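Local coordinates for protein valine-pyruvate aminotransferase (Salmonella typhimurium, PDB 3G7Q) that catalyses the pyridoxal-phosphate-dependent transfer of an amino group between valine and pyruvate, a reaction involved in making alanine, at residues 308-311 against 312-316; 188-191 against 192-195; 42-45 against 46-49. All coordinates share one frame; numbering follows the deposited sequence.

Contact 1 of 3, residues 308-311 against 312-316. With EDO (1,2-ethanediol), chain E.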
loop_
_atom_site.group_PDB
_atom_site.type_symbol
_atom_site.label_atom_id
_atom_site.label_comp_id
_atom_site.label_asym_id
_atom_site.label_seq_id
_atom_site.Cartn_x
_atom_site.Cartn_y
_atom_site.Cartn_z
ATOM N N LYS A 308 -16.909 -4.336 21.306
ATOM C CA LYS A 308 -16.393 -4.021 22.631
ATOM C C LYS A 308 -16.742 -5.096 23.689
ATOM O O LYS A 308 -15.866 -5.550 24.414
ATOM C CB LYS A 308 -16.893 -2.643 23.086
ATOM C CG LYS A 308 -16.445 -2.274 24.489
ATOM C CD LYS A 308 -16.896 -0.873 24.851
ATOM C CE LYS A 308 -16.844 -0.648 26.348
ATOM N NZ LYS A 308 -17.227 0.754 26.729
ATOM N N PRO A 309 -18.016 -5.496 23.796
ATOM C CA PRO A 309 -18.313 -6.505 24.839
ATOM C C PRO A 309 -17.624 -7.852 24.663
ATOM O O PRO A 309 -17.332 -8.534 25.652
ATOM C CB PRO A 309 -19.831 -6.680 24.765
ATOM C CG PRO A 309 -20.312 -5.650 23.876
ATOM C CD PRO A 309 -19.235 -5.084 23.081
ATOM N N PHE A 310 -17.427 -8.262 23.415
ATOM C CA PHE A 310 -16.719 -9.497 23.131
ATOM C C PHE A 310 -15.309 -9.443 23.703
ATOM O O PHE A 310 -14.890 -10.360 24.401
ATOM C CB PHE A 310 -16.637 -9.762 21.622
ATOM C CG PHE A 310 -15.794 -10.972 21.272
ATOM C CD1 PHE A 310 -14.420 -10.870 21.116
ATOM C CD2 PHE A 310 -16.403 -12.199 21.088
ATOM C CE1 PHE A 310 -13.665 -12.022 20.794
ATOM C CE2 PHE A 310 -15.663 -13.309 20.772
ATOM C CZ PHE A 310 -14.304 -13.210 20.631
ATOM N N TYR A 311 -14.556 -8.388 23.380
ATOM C CA TYR A 311 -13.186 -8.287 23.859
ATOM C C TYR A 311 -13.113 -8.062 25.365
ATOM O O TYR A 311 -12.207 -8.535 26.003
ATOM C CB TYR A 311 -12.447 -7.168 23.129
ATOM C CG TYR A 311 -12.084 -7.509 21.685
ATOM C CD1 TYR A 311 -10.991 -8.292 21.402
ATOM C CD2 TYR A 311 -12.831 -7.025 20.609
ATOM C CE1 TYR A 311 -10.651 -8.581 20.121
ATOM C CE2 TYR A 311 -12.489 -7.322 19.288
ATOM C CZ TYR A 311 -11.411 -8.113 19.056
ATOM O OH TYR A 311 -11.019 -8.436 17.774
ATOM N N TYR A 312 -14.050 -7.310 25.922
ATOM C CA TYR A 312 -14.044 -7.057 27.365
ATOM C C TYR A 312 -14.202 -8.385 28.121
ATOM O O TYR A 312 -13.466 -8.686 29.078
ATOM C CB TYR A 312 -15.132 -6.076 27.717
ATOM C CG TYR A 312 -15.165 -5.744 29.195
ATOM C CD1 TYR A 312 -14.114 -5.063 29.791
ATOM C CD2 TYR A 312 -16.226 -6.125 29.964
ATOM C CE1 TYR A 312 -14.144 -4.754 31.158
ATOM C CE2 TYR A 312 -16.259 -5.824 31.316
ATOM C CZ TYR A 312 -15.216 -5.132 31.889
ATOM O OH TYR A 312 -15.281 -4.837 33.235
ATOM N N GLN A 313 -15.105 -9.223 27.655
ATOM C CA GLN A 313 -15.272 -10.511 28.312
ATOM C C GLN A 313 -14.042 -11.384 28.158
ATOM O O GLN A 313 -13.638 -12.094 29.104
ATOM C CB GLN A 313 -16.424 -11.264 27.709
ATOM C CG GLN A 313 -16.801 -12.467 28.544
ATOM C CD GLN A 313 -17.461 -13.527 27.742
ATOM O OE1 GLN A 313 -18.682 -13.710 27.808
ATOM N NE2 GLN A 313 -16.653 -14.246 26.955
ATOM N N ARG A 314 -13.473 -11.358 26.964
ATOM C CA ARG A 314 -12.313 -12.180 26.663
ATOM C C ARG A 314 -11.072 -11.739 27.458
ATOM O O ARG A 314 -10.308 -12.585 27.916
ATOM C CB ARG A 314 -12.065 -12.215 25.148
ATOM C CG ARG A 314 -11.199 -13.369 24.668
ATOM C CD ARG A 314 -11.860 -14.749 25.021
ATOM N NE ARG A 314 -13.040 -15.076 24.218
ATOM C CZ ARG A 314 -13.005 -15.664 23.019
ATOM N NH1 ARG A 314 -11.858 -15.983 22.433
ATOM N NH2 ARG A 314 -14.130 -15.927 22.383
ATOM N N VAL A 315 -10.876 -10.433 27.647
ATOM C CA VAL A 315 -9.734 -9.957 28.404
ATOM C C VAL A 315 -9.901 -10.356 29.871
ATOM O O VAL A 315 -8.939 -10.778 30.513
ATOM C CB VAL A 315 -9.411 -8.427 28.218
ATOM C CG1 VAL A 315 -10.359 -7.530 28.975
ATOM C CG2 VAL A 315 -7.980 -8.170 28.638
ATOM N N GLN A 316 -11.112 -10.255 30.404
ATOM C CA GLN A 316 -11.346 -10.635 31.793
ATOM C C GLN A 316 -11.109 -12.126 32.008
ATOM O O GLN A 316 -10.525 -12.556 33.021
ATOM C CB GLN A 316 -12.767 -10.240 32.206
ATOM C CG GLN A 316 -12.943 -8.741 32.355
ATOM C CD GLN A 316 -14.246 -8.405 33.093
ATOM O OE1 GLN A 316 -15.314 -8.888 32.726
ATOM N NE2 GLN A 316 -14.146 -7.592 34.124
HETATM C C1 EDO E . -16.297 -0.504 30.175
HETATM O O1 EDO E . -16.113 0.548 29.174
HETATM C C2 EDO E . -16.236 -1.925 29.585
HETATM O O2 EDO E . -17.592 -2.447 29.457
#
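F310 and R314 meet one turn apart on helix 299-325, in a local i to i+4 contact on a stretch of helix that is part buried and part solvent-facing. The CZ atom of F310 sits over one face of the R314 guanidinium, offset toward its rim, with CZ 3.2 Å from NH2 of R314. The two planes are 53° apart, so NH2 comes at the ring obliquely rather than lying flat on it. R314 gets there by folding back: its chain leaves the backbone with CG anti to N (chi1 -161°) and then bends at both chi2 and chi3. Two conformers of R314 are deposited, and the contact described is that of the given one; in it NE is buried with no partner in the model.

Below the side chains runs the regular bonding of an alpha helix. Y312 N reaches K308 O at 2.9 Å and V315 N reaches Y311 O at 2.8 Å. The proline at P309 offers no N-H to the preceding turn, and the helix is kinked there. In fold type I aminotransferases a long helix like this one runs from the large domain into the C-terminal small domain, and here it leads on to strand 332-334.

The faces of the helix differ in character. Y311 is buried and its side chain touches P41 and I340, while F310 CD1 lies 4.1 Å above the centre of its ring. Y312 is exposed. C2 of a 1,2-ethanediol, probably from the crystallisation liquor, covers the centre of one face of its ring, and Q316 CG lies over the opposite face, offset toward the rim. The diol's O1 takes a 2.7 Å hydrogen bond from NZ of K308, in the given one of that lysine's two conformers.

Contact 2 of 3, residues 188-191 against 192-195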
loop_
_atom_site.group_PDB
_atom_site.type_symbol
_atom_site.label_atom_id
_atom_site.label_comp_id
_atom_site.label_asym_id
_atom_site.label_seq_id
_atom_site.Cartn_x
_atom_site.Cartn_y
_atom_site.Cartn_z
ATOM N N ARG A 188 -3.914 5.466 21.359
ATOM C CA ARG A 188 -4.930 5.469 22.403
ATOM C C ARG A 188 -6.182 4.737 21.966
ATOM O O ARG A 188 -6.929 5.256 21.134
ATOM C CB ARG A 188 -5.314 6.915 22.757
ATOM C CG ARG A 188 -6.085 7.102 24.039
ATOM C CD ARG A 188 -6.541 8.545 24.156
ATOM N NE ARG A 188 -6.856 8.932 25.517
ATOM C CZ ARG A 188 -7.760 9.857 25.864
ATOM N NH1 ARG A 188 -8.513 10.459 24.945
ATOM N NH2 ARG A 188 -7.953 10.162 27.129
ATOM N N PRO A 189 -6.418 3.513 22.472
ATOM C CA PRO A 189 -5.591 2.670 23.358
ATOM C C PRO A 189 -4.328 2.213 22.662
ATOM O O PRO A 189 -4.234 2.213 21.428
ATOM C CB PRO A 189 -6.464 1.450 23.646
ATOM C CG PRO A 189 -7.877 1.862 23.249
ATOM C CD PRO A 189 -7.702 2.872 22.150
ATOM N N THR A 190 -3.362 1.787 23.469
ATOM C CA THR A 190 -2.033 1.472 22.965
ATOM C C THR A 190 -1.714 -0.006 22.763
ATOM O O THR A 190 -2.078 -0.845 23.580
ATOM C CB THR A 190 -0.997 2.027 23.973
ATOM O OG1 THR A 190 -1.166 3.442 24.102
ATOM C CG2 THR A 190 0.461 1.705 23.553
ATOM N N ASN A 191 -1.088 -0.285 21.622
ATOM C CA ASN A 191 -0.391 -1.546 21.380
ATOM C C ASN A 191 1.046 -1.140 21.808
ATOM O O ASN A 191 1.653 -0.266 21.188
ATOM C CB ASN A 191 -0.495 -1.922 19.906
ATOM C CG ASN A 191 0.397 -3.094 19.500
ATOM O OD1 ASN A 191 1.224 -3.609 20.291
ATOM N ND2 ASN A 191 0.279 -3.503 18.211
ATOM N N PRO A 192 1.689 -1.878 22.738
ATOM C CA PRO A 192 1.415 -3.206 23.305
ATOM C C PRO A 192 0.819 -3.360 24.691
ATOM O O PRO A 192 0.602 -4.488 25.120
ATOM C CB PRO A 192 2.846 -3.776 23.370
ATOM C CG PRO A 192 3.638 -2.603 23.884
ATOM C CD PRO A 192 3.017 -1.391 23.180
ATOM N N THR A 193 0.528 -2.266 25.358
ATOM C CA THR A 193 0.124 -2.290 26.774
ATOM C C THR A 193 -1.339 -2.323 27.094
ATOM O O THR A 193 -1.735 -2.711 28.193
ATOM C CB THR A 193 0.673 -1.017 27.440
ATOM O OG1 THR A 193 0.227 0.128 26.706
ATOM C CG2 THR A 193 2.217 -1.014 27.449
ATOM N N GLY A 194 -2.156 -1.885 26.146
ATOM C CA GLY A 194 -3.560 -1.656 26.394
ATOM C C GLY A 194 -3.758 -0.352 27.182
ATOM O O GLY A 194 -4.872 -0.078 27.683
ATOM N N ASN A 195 -2.709 0.453 27.334
ATOM C CA ASN A 195 -2.840 1.687 28.072
ATOM C C ASN A 195 -3.733 2.702 27.365
ATOM O O ASN A 195 -3.720 2.794 26.139
ATOM C CB ASN A 195 -1.486 2.343 28.257
ATOM C CG ASN A 195 -1.541 3.525 29.222
ATOM O OD1 ASN A 195 -2.118 3.418 30.314
ATOM N ND2 ASN A 195 -0.954 4.663 28.813
HETATM O O HOH W 1 -3.015 5.424 25.269
HETATM O O HOH W 2 0.413 4.449 26.169
#
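T190 makes both backbone hydrogen bonds of this buried turn, which lies between strand 181-187 and helix 199-211. Its N donates to N195 O at 2.9 Å, with the N lying in the carbonyl plane, and its O accepts from G194 N at 2.8 Å. The carbonyl of N195 is also approached by CA of P189 in a CA-H...O contact of 3.4 Å. G194 takes a positive phi of 76°, which suits glycine.

Side chains close the turn further. T193 sets OG1 between its own N and carbonyl carbon (chi1 55°), where it accepts from N195 N at 3.0 Å: an ST turn. The methyl CG2 of T190 lies alongside it, 3.5 Å from OG1 of T193.

Two waters fill in the polar work. One accepts from T190 OG1 and donates to N195 O; the other donates to T190 OG1 at 2.8 Å and accepts from N195 ND2. The same hydroxyl is hydrogen-bonded to S187, and the N195 amide oxygen to K167.

Cis peptide bonds precede both P189 and P192. N191 turns its OD1 to R389. The run N191-P192-T193-G194 is the Asn-Pro-Thr-Gly signature of class I aminotransferases; in relatives its asparagine sits at the cofactor and the substrate-carboxylate arginine, and the N191-R389 pair is consistent with such a site.

Contact 3 of 3, residues 42-45 against 46-49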
loop_
_atom_site.group_PDB
_atom_site.type_symbol
_atom_site.label_atom_id
_atom_site.label_comp_id
_atom_site.label_asym_id
_atom_site.label_seq_id
_atom_site.Cartn_x
_atom_site.Cartn_y
_atom_site.Cartn_z
ATOM N N ALA A 42 -9.858 -10.850 16.693
ATOM C CA ALA A 42 -10.640 -12.056 16.823
ATOM C C ALA A 42 -11.600 -12.247 15.671
ATOM O O ALA A 42 -11.869 -11.322 14.914
ATOM C CB ALA A 42 -11.432 -11.980 18.145
ATOM N N HIS A 43 -12.074 -13.479 15.504
ATOM C CA HIS A 43 -13.156 -13.772 14.572
ATOM C C HIS A 43 -14.424 -13.900 15.406
ATOM O O HIS A 43 -14.731 -14.971 15.915
ATOM C CB HIS A 43 -12.896 -15.051 13.801
ATOM C CG HIS A 43 -11.682 -14.973 12.952
ATOM N ND1 HIS A 43 -11.683 -14.346 11.726
ATOM C CD2 HIS A 43 -10.419 -15.408 13.162
ATOM C CE1 HIS A 43 -10.470 -14.423 11.206
ATOM N NE2 HIS A 43 -9.686 -15.061 12.055
ATOM N N ILE A 44 -15.164 -12.805 15.530
ATOM C CA ILE A 44 -16.347 -12.778 16.363
ATOM C C ILE A 44 -17.465 -13.350 15.543
ATOM O O ILE A 44 -17.774 -12.821 14.452
ATOM C CB ILE A 44 -16.667 -11.349 16.857
ATOM C CG1 ILE A 44 -15.468 -10.777 17.631
ATOM C CG2 ILE A 44 -17.966 -11.350 17.656
ATOM C CD1 ILE A 44 -15.621 -9.296 18.093
ATOM N N PRO A 45 -18.083 -14.451 16.024
ATOM C CA PRO A 45 -19.155 -15.070 15.207
ATOM C C PRO A 45 -20.218 -14.121 14.671
ATOM O O PRO A 45 -20.543 -14.199 13.486
ATOM C CB PRO A 45 -19.752 -16.110 16.161
ATOM C CG PRO A 45 -18.604 -16.497 17.015
ATOM C CD PRO A 45 -17.839 -15.225 17.257
ATOM N N ALA A 46 -20.725 -13.209 15.512
ATOM C CA ALA A 46 -21.734 -12.254 15.087
ATOM C C ALA A 46 -21.211 -11.323 13.997
ATOM O O ALA A 46 -21.970 -10.925 13.083
ATOM C CB ALA A 46 -22.270 -11.438 16.300
HETATM N N MSE A 47 -19.931 -10.974 14.072
HETATM C CA MSE A 47 -19.310 -10.104 13.046
HETATM C C MSE A 47 -19.104 -10.866 11.746
HETATM O O MSE A 47 -19.341 -10.312 10.666
HETATM C CB MSE A 47 -18.002 -9.483 13.542
HETATM C CG MSE A 47 -18.189 -8.524 14.708
HETATM SE SE MSE A 47 -19.352 -7.011 14.342
HETATM C CE MSE A 47 -18.332 -6.216 12.893
ATOM N N GLN A 48 -18.685 -12.119 11.826
ATOM C CA GLN A 48 -18.509 -12.913 10.600
ATOM C C GLN A 48 -19.846 -13.068 9.890
ATOM O O GLN A 48 -19.928 -12.933 8.659
ATOM C CB GLN A 48 -17.888 -14.258 10.923
ATOM C CG GLN A 48 -16.470 -14.182 11.532
ATOM C CD GLN A 48 -15.387 -13.633 10.598
ATOM O OE1 GLN A 48 -14.290 -13.293 11.045
ATOM N NE2 GLN A 48 -15.679 -13.575 9.299
ATOM N N ASP A 49 -20.914 -13.293 10.657
ATOM C CA ASP A 49 -22.251 -13.394 10.077
ATOM C C ASP A 49 -22.658 -12.067 9.430
ATOM O O ASP A 49 -23.189 -12.048 8.318
ATOM C CB ASP A 49 -23.298 -13.761 11.151
ATOM C CG ASP A 49 -23.128 -15.171 11.703
ATOM O OD1 ASP A 49 -22.402 -16.006 11.107
ATOM O OD2 ASP A 49 -23.754 -15.448 12.753
#
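I44 sits at the N-cap of helix 45-61, and its carbonyl starts the first turn by accepting from Q48 N at 2.9 Å, a nearly straight bond with 162° at the hydrogen. M47 N lies equally near the same oxygen, but at an angle that makes its bond weak. One residue on, D49 N donates to P45 O at 3.0 Å, so i to i+4 bonding begins with I44 O and continues with P45 O where the loop from strand 34-35 ends.

The tight half of this helix start is apolar. I44 and selenomethionine M47 lie side by side and point the same way, with I44 CB 3.9 Å from M47 CG. Both are buried, and the M47 side chain also packs on V306 of helix 299-325.

The other half is looser. P45, A46 and D49 are exposed and meet the neighbouring segment chiefly through backbone atoms. H43 is exposed too, though here the second subunit comes close: H43 packs on N70 and Q48 on C69 of that other chain. The H43 ring and the Q48 amide are turned 39° from one another, and Q48 has two deposited conformers, of which one is described. In that one the chain bends at chi2 (-66°) on the way to H43, whose ND1 donates to Q48 OE1 at 2.9 Å; the oxygen lies exactly in the imidazole plane, while ND1 stands well out of the amide plane.

Along the chain the order is contact 3, contact 2, contact 1. Contacts 1 and 3 touch, their centres 13 Å apart: the start of helix 45-61 and its preceding loop lie against helix 299-325. Y311 OH is 2.9 Å from A42 N, a probable hydrogen bond, and CD1 of I44 packs against F310 CG at 3.6 Å. Contact 2 stands apart, with about 8 Å between nearest atoms of contacts 1 and 2 and about 13 Å between those of contacts 2 and 3. It sits deep in the chain, beyond strand 181-187 of the seven-stranded sheet, whereas contact 3 reaches the second subunit. Signature turn, long helix and dimer-facing segment thus follow one another outward.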